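Local atomic coordinates of probable aminotransferase (Pseudomonas aeruginosa, PDB entry 5YKR), a protein that is a probable aminotransferase of class III, with the fold of pyridoxal-phosphate-dependent enzymes, and assembles as a dimer. Residues D171-E176 with V184-V189. Sequence-based numbering, arbitrary orientation.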
# COMPACT_ATOMS: atom_id res chain seq x y z
N ASP A 171 10.42 8.26 1.20
CA ASP A 171 11.90 8.37 1.19
C ASP A 171 12.38 9.77 1.49
O ASP A 171 13.38 9.93 2.20
CB ASP A 171 12.42 7.92 -0.18
CG ASP A 171 12.26 6.42 -0.46
OD1 ASP A 171 11.91 5.62 0.42
OD2 ASP A 171 12.57 6.01 -1.62
N GLU A 172 11.67 10.79 1.02
CA GLU A 172 12.08 12.19 1.25
C GLU A 172 12.09 12.57 2.73
O GLU A 172 12.76 13.54 3.10
CB GLU A 172 11.16 13.21 0.57
CG GLU A 172 10.92 13.05 -0.87
CD GLU A 172 9.61 12.34 -1.06
OE1 GLU A 172 9.60 11.15 -0.68
OE2 GLU A 172 8.63 12.95 -1.57
N SER A 173 11.36 11.82 3.57
CA SER A 173 11.32 12.12 4.99
C SER A 173 12.42 11.47 5.80
O SER A 173 12.55 11.75 7.00
CB SER A 173 9.97 11.66 5.61
OG SER A 173 9.85 10.23 5.69
N GLN A 174 13.20 10.57 5.17
CA GLN A 174 14.14 9.68 5.88
C GLN A 174 15.49 10.39 6.07
O GLN A 174 16.52 9.98 5.55
CB GLN A 174 14.32 8.37 5.15
CG GLN A 174 13.04 7.61 4.83
CD GLN A 174 12.40 6.87 5.97
OE1 GLN A 174 12.77 7.07 7.16
NE2 GLN A 174 11.44 5.98 5.65
N VAL A 175 15.45 11.44 6.90
CA VAL A 175 16.59 12.31 7.17
C VAL A 175 16.67 12.56 8.67
O VAL A 175 15.68 12.39 9.39
CB VAL A 175 16.54 13.65 6.42
CG1 VAL A 175 16.74 13.44 4.92
CG2 VAL A 175 15.25 14.38 6.71
N GLU A 176 17.85 12.98 9.12
CA GLU A 176 18.07 13.41 10.52
C GLU A 176 19.15 14.48 10.52
O GLU A 176 19.84 14.68 9.53
CB GLU A 176 18.47 12.24 11.41
CG GLU A 176 19.86 11.69 11.13
CD GLU A 176 20.16 10.41 11.87
OE1 GLU A 176 19.25 9.61 12.08
OE2 GLU A 176 21.38 10.17 12.17
N VAL A 184 21.24 14.76 7.00
CA VAL A 184 21.85 13.56 6.47
C VAL A 184 20.80 12.43 6.43
O VAL A 184 19.73 12.57 7.06
CB VAL A 184 23.09 13.11 7.31
CG1 VAL A 184 24.17 14.18 7.29
CG2 VAL A 184 22.74 12.68 8.71
N PRO A 185 21.08 11.36 5.71
CA PRO A 185 20.12 10.24 5.70
C PRO A 185 19.89 9.71 7.14
O PRO A 185 20.79 9.68 7.97
CB PRO A 185 20.81 9.20 4.85
CG PRO A 185 21.59 10.02 3.89
CD PRO A 185 22.15 11.13 4.75
N ARG A 186 18.65 9.32 7.43
CA ARG A 186 18.30 8.78 8.76
C ARG A 186 19.14 7.54 9.02
O ARG A 186 19.37 6.74 8.09
CB ARG A 186 16.78 8.42 8.80
CG ARG A 186 16.27 8.44 10.19
CD ARG A 186 14.91 7.97 10.41
NE ARG A 186 13.85 8.37 9.50
CZ ARG A 186 12.84 9.17 9.79
NH1 ARG A 186 12.92 10.03 10.78
NH2 ARG A 186 11.72 9.12 9.03
N ALA A 187 19.56 7.35 10.28
CA ALA A 187 20.38 6.22 10.61
C ALA A 187 19.68 4.92 10.23
O ALA A 187 18.53 4.69 10.56
CB ALA A 187 20.69 6.21 12.10
N GLY A 188 20.42 4.07 9.54
CA GLY A 188 19.89 2.79 9.10
C GLY A 188 18.95 2.83 7.92
O GLY A 188 18.43 1.77 7.54
N VAL A 189 18.74 4.00 7.32
CA VAL A 189 17.87 4.10 6.15
C VAL A 189 18.70 4.61 4.97
O VAL A 189 19.09 5.78 4.89
CB VAL A 189 16.68 5.04 6.40
CG1 VAL A 189 15.75 5.00 5.18
CG2 VAL A 189 15.93 4.68 7.70
O HOH W 1 17.50 7.94 3.72
O HOH W 2 15.03 11.72 11.92
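The guanidinium of Arg186 lies with one face over the backbone of Ser173, Gln174 and Val175, Ser173 O sitting 3.4 Å above its plane and offset toward the rim. At its edge is the Gln174 amide, turned 80° against it. Gln174 OE1 lies in the guanidinium plane and accepts hydrogen bonds from NE of Arg186 (2.9 Å), nearly in line with its C=O, and from NH2, which stands above the amide plane. The bend of Gln174 at chi2 (-77°) brings the amide to this edge, while its CB and CG rest on CG1 of Val189, the two side chains crossing at about a right angle. NH2 also bonds to Asn165, and a water bridges NH1 to Val175 O, so further bonds fix the rotation of the group. Backbone bonds continue the contact: Arg186 N gives a hydrogen bond to Gln174 O (2.9 Å), and Glu176 and Val184 exchange two, Glu176 N to Val184 O (2.8 Å) and Val184 N to Glu176 O. Beyond them the Glu176 side chain, extended beyond CG, crosses that of Val184 at a slant, CG against CG2, and its OE1 accepts Ala187 N at 2.9 Å from above the carboxylate plane, tying the strand to the start of the turn. Val175 points away from the partner strand, although its CB still touches Val184 O, and packs on Val161 and Leu202 of the seven-stranded sheet. Ala187 O and Val189 reach Asn321 and Arg148 of the second subunit. The contact lies at the open end of a two-stranded antiparallel beta hairpin (strands 175-177 and 183-185), flanked by an inverse gamma turn centred on Gln174 and a type II turn from Arg186 to Val189, beside the large sheet at the dimer interface.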